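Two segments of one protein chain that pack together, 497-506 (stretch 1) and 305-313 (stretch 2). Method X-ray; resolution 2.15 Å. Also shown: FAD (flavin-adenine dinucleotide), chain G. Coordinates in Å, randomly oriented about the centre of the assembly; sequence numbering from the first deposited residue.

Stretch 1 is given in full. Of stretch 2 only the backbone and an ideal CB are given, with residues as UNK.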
# COMPACT_ATOMS: atom_id res chain seq x y z
N GLY A 497 3.21 -8.49 18.58
CA GLY A 497 2.20 -9.14 17.75
C GLY A 497 1.47 -8.03 16.94
O GLY A 497 1.10 -7.01 17.51
N ILE A 498 1.18 -8.41 15.69
CA ILE A 498 0.20 -7.62 14.94
C ILE A 498 -1.10 -7.66 15.67
O ILE A 498 -1.61 -8.69 16.13
CB ILE A 498 0.12 -8.12 13.45
CG1 ILE A 498 1.54 -7.70 12.91
CG2 ILE A 498 -0.89 -7.28 12.70
CD1 ILE A 498 2.01 -8.61 11.82
N HIS A 499 -1.78 -6.57 15.81
CA HIS A 499 -2.96 -6.40 16.59
C HIS A 499 -4.03 -5.71 15.81
O HIS A 499 -5.16 -6.14 16.06
CB HIS A 499 -2.54 -5.50 17.85
CG HIS A 499 -3.71 -5.36 18.77
ND1 HIS A 499 -4.10 -6.48 19.49
CD2 HIS A 499 -4.53 -4.36 19.13
CE1 HIS A 499 -5.17 -6.17 20.26
NE2 HIS A 499 -5.47 -4.92 20.00
N HIS A 500 -3.80 -4.71 14.97
CA HIS A 500 -5.02 -4.07 14.43
C HIS A 500 -4.50 -3.48 13.12
O HIS A 500 -3.41 -2.90 13.11
CB HIS A 500 -5.59 -2.99 15.31
CG HIS A 500 -6.84 -2.33 14.77
ND1 HIS A 500 -8.07 -2.78 15.01
CD2 HIS A 500 -6.96 -1.20 13.94
CE1 HIS A 500 -9.00 -1.97 14.45
NE2 HIS A 500 -8.36 -1.06 13.75
N THR A 501 -5.24 -3.57 12.01
CA THR A 501 -4.83 -2.83 10.83
C THR A 501 -5.71 -1.64 10.57
O THR A 501 -6.82 -1.82 10.08
CB THR A 501 -4.84 -3.78 9.59
OG1 THR A 501 -6.13 -4.38 9.44
CG2 THR A 501 -3.90 -4.92 9.88
N MET A 502 -5.29 -0.44 10.94
CA MET A 502 -6.03 0.77 10.77
C MET A 502 -6.31 1.03 9.29
O MET A 502 -7.34 1.69 9.06
CB MET A 502 -5.24 2.08 11.17
CG MET A 502 -4.99 2.26 12.70
SD MET A 502 -3.90 1.13 13.57
CE MET A 502 -2.26 1.48 12.93
N GLY A 503 -5.44 0.67 8.36
CA GLY A 503 -5.73 1.01 6.99
C GLY A 503 -6.78 0.04 6.43
O GLY A 503 -7.03 -1.04 7.03
N GLY A 504 -7.39 0.43 5.33
CA GLY A 504 -8.33 -0.52 4.69
C GLY A 504 -8.98 0.21 3.49
O GLY A 504 -8.43 1.17 2.97
N VAL A 505 -10.16 -0.19 3.19
CA VAL A 505 -11.00 0.28 2.04
C VAL A 505 -11.37 1.70 2.31
O VAL A 505 -11.75 2.06 3.44
CB VAL A 505 -12.08 -0.80 2.12
CG1 VAL A 505 -13.48 -0.37 2.55
CG2 VAL A 505 -11.90 -1.83 1.06
N ALA A 506 -11.25 2.60 1.34
CA ALA A 506 -11.77 3.95 1.54
C ALA A 506 -13.29 3.99 1.55
O ALA A 506 -14.05 3.43 0.74
CB ALA A 506 -11.27 4.91 0.45
N UNK A 305 -22.26 -5.31 1.83
CA UNK A 305 -21.58 -4.59 2.91
C UNK A 305 -20.36 -5.43 3.33
O UNK A 305 -20.54 -6.59 3.74
CB UNK A 305 -22.52 -4.34 4.09
N UNK A 306 -19.18 -4.96 3.09
CA UNK A 306 -17.97 -5.61 3.57
C UNK A 306 -17.87 -5.39 5.08
O UNK A 306 -17.88 -4.22 5.47
CB UNK A 306 -16.73 -5.07 2.85
N UNK A 307 -17.83 -6.43 5.89
CA UNK A 307 -17.65 -6.17 7.38
C UNK A 307 -16.70 -7.27 7.79
O UNK A 307 -16.99 -8.01 8.72
CB UNK A 307 -18.95 -6.21 8.18
N UNK A 308 -15.69 -7.45 6.97
CA UNK A 308 -14.81 -8.60 7.14
C UNK A 308 -13.62 -8.39 8.04
O UNK A 308 -12.88 -9.37 8.21
CB UNK A 308 -14.30 -9.05 5.77
N UNK A 309 -13.44 -7.26 8.73
CA UNK A 309 -12.36 -7.21 9.74
C UNK A 309 -11.01 -6.90 9.17
O UNK A 309 -10.97 -6.40 8.03
CB UNK A 309 -12.27 -8.54 10.49
N UNK A 310 -9.88 -7.18 9.88
CA UNK A 310 -8.63 -6.48 9.47
C UNK A 310 -7.76 -7.52 8.70
O UNK A 310 -8.25 -8.62 8.39
CB UNK A 310 -7.88 -5.91 10.68
N UNK A 311 -6.47 -7.26 8.51
CA UNK A 311 -5.64 -8.10 7.67
C UNK A 311 -4.41 -8.54 8.48
O UNK A 311 -3.48 -9.19 7.96
CB UNK A 311 -5.23 -7.36 6.39
N UNK A 312 -4.54 -8.56 9.83
CA UNK A 312 -3.28 -8.80 10.60
C UNK A 312 -2.81 -10.20 10.53
O UNK A 312 -1.62 -10.45 10.84
CB UNK A 312 -3.46 -8.43 12.07
N UNK A 313 -3.63 -11.21 10.13
CA UNK A 313 -3.09 -12.58 10.01
C UNK A 313 -2.78 -12.93 8.55
O UNK A 313 -2.37 -14.05 8.20
CB UNK A 313 -4.08 -13.59 10.59
PA FAD G . -14.18 -8.82 13.03
O1A FAD G . -14.80 -8.85 14.40
O2A FAD G . -12.98 -9.40 12.80
O5B FAD G . -15.09 -9.84 12.26
C5B FAD G . -15.02 -10.04 10.79
C4B FAD G . -15.93 -11.32 10.42
O4B FAD G . -15.79 -11.42 8.92
C3B FAD G . -15.28 -12.65 10.93
O3B FAD G . -15.96 -13.44 11.80
C2B FAD G . -14.57 -13.26 9.67
O2B FAD G . -14.50 -14.71 9.65
C1B FAD G . -15.55 -12.86 8.63
N9A FAD G . -14.97 -12.81 7.28
C8A FAD G . -13.71 -12.41 6.90
N7A FAD G . -13.50 -12.60 5.63
C5A FAD G . -14.67 -13.16 5.12
C6A FAD G . -15.04 -13.68 3.81
N6A FAD G . -14.25 -13.66 2.77
N1A FAD G . -16.31 -14.13 3.73
C2A FAD G . -17.15 -14.26 4.82
N3A FAD G . -16.88 -13.82 6.07
C4A FAD G . -15.62 -13.31 6.14
N1 FAD G . -10.78 -2.51 20.01
C2 FAD G . -11.44 -1.72 20.82
O2 FAD G . -11.92 -0.66 20.57
N3 FAD G . -11.67 -2.05 22.19
C4 FAD G . -11.17 -3.29 22.60
O4 FAD G . -11.29 -3.61 23.74
C4X FAD G . -10.39 -4.12 21.68
N5 FAD G . -9.85 -5.27 22.12
C5X FAD G . -9.19 -6.09 21.26
C6 FAD G . -8.68 -7.29 21.78
C7 FAD G . -8.01 -8.15 20.94
C7M FAD G . -7.43 -9.44 21.40
C8 FAD G . -7.90 -7.80 19.54
C8M FAD G . -7.24 -8.76 18.60
C9 FAD G . -8.44 -6.64 19.03
C9A FAD G . -9.09 -5.76 19.86
N10 FAD G . -9.65 -4.53 19.46
C10 FAD G . -10.28 -3.71 20.31
C1' FAD G . -9.92 -4.28 18.01
C2' FAD G . -11.44 -4.52 17.70
O2' FAD G . -11.70 -5.72 18.51
C3' FAD G . -11.48 -5.03 16.24
O3' FAD G . -10.94 -4.05 15.35
C4' FAD G . -12.98 -4.95 15.79
O4' FAD G . -13.64 -5.95 16.61
C5' FAD G . -13.01 -5.46 14.31
O5' FAD G . -14.53 -5.74 14.07
P FAD G . -15.08 -6.13 12.68
O1P FAD G . -16.57 -6.26 12.90
O2P FAD G . -14.55 -5.17 11.83
O3P FAD G . -14.37 -7.36 12.37

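Position 305 lies in a strand, its CB beyond the reach of stretch 1. Nothing visible selects a side chain, though a beta-branched residue suits extended angles (phi/psi -112/113°); it is Val305.

Position 306, also extended, points its CA-to-CB bond toward stretch 1, but across a wide gap: its CA is 9.3 Å from the CA of Val505. No polar side chain waits there, so a long apolar residue, leucine, isoleucine or methionine, would best span the distance. Leu306 does so in the m, t rotamer, bringing CD1 to 4.5 Å from CG2 of Val505, a loose apolar contact.

Positions 307 and 308 are out of reach of stretch 1 and lie beside FAD. At 307 the backbone carbonyl comes near the cofactor and many side chains are conceivable; the residue is Ala307. At 308 the CB heads toward the adenine end, where a small polar residue could meet a ring nitrogen. Thr308 places OG1 2.6 Å from N7A of FAD.

At 309 the choice narrows sharply. With phi/psi of 83/-162°, a CB would be jammed against the preceding carbonyl oxygen, and it would also lie 2.6 Å from O2A of FAD. Glycine is called for, and Gly309 sets its CA 3.3 Å from O3P of the cofactor's diphosphate.

Position 310 faces stretch 1 directly, and an ideal CB would stand only 2.6 Å from OG1 of Thr501. Any side chain would clash, so glycine fits: the CA of Gly310 packs 3.3 Å from that same OG1.

At 311 the CB points sideways, leaving room for a side chain to run alongside Thr501 toward Gly503. The backbone N can donate to the hydroxyl of Thr501 with any residue except proline, while the methyl CG2 of Thr501 offers a surface for something flat; an aromatic or a long apolar chain would suit. Tyr311 takes chi1 p, which swings its ring under the threonine. CG2 of Thr501 sits 3.7 Å from the centroid of the Tyr311 ring, almost on the ring normal, a CH-pi contact. The backbone N of Tyr311 donates a hydrogen bond to OG1 of Thr501 (3.0 Å), so one threonine engages both backbone and ring. The phenol OH is hydrogen-bonded elsewhere in the structure.

Position 312 again points toward stretch 1, and an ideal CB would come within 2.9 Å of CG2 of Ile498. Only glycine avoids this clash; the CA of Gly312 lies 3.5 Å from that methyl.

Position 313 points away, imposing no demand from stretch 1; Met313 fills it, making no contact across.

Stretch 2 (305-313) VLATGGYGM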
# COMPACT_ATOMS: atom_id res chain seq x y z
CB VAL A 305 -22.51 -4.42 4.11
CG1 VAL A 305 -21.83 -3.75 5.32
CG2 VAL A 305 -23.82 -3.70 3.80
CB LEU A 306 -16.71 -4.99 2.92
CG LEU A 306 -16.70 -5.19 1.37
CD1 LEU A 306 -15.44 -4.58 0.68
CD2 LEU A 306 -16.84 -6.65 1.01
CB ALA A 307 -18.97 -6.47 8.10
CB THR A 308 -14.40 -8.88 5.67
OG1 THR A 308 -13.55 -10.03 5.61
CG2 THR A 308 -13.55 -7.83 5.10
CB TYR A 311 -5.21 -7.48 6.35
CG TYR A 311 -4.38 -6.21 6.28
CD1 TYR A 311 -2.97 -6.34 6.37
CD2 TYR A 311 -4.89 -4.94 6.17
CE1 TYR A 311 -2.15 -5.23 6.37
CE2 TYR A 311 -4.06 -3.82 6.10
CZ TYR A 311 -2.69 -3.98 6.19
OH TYR A 311 -1.82 -2.92 6.11
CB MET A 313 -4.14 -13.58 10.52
CG MET A 313 -4.55 -13.26 11.98
SD MET A 313 -3.22 -13.90 13.01
CE MET A 313 -3.39 -15.67 13.12
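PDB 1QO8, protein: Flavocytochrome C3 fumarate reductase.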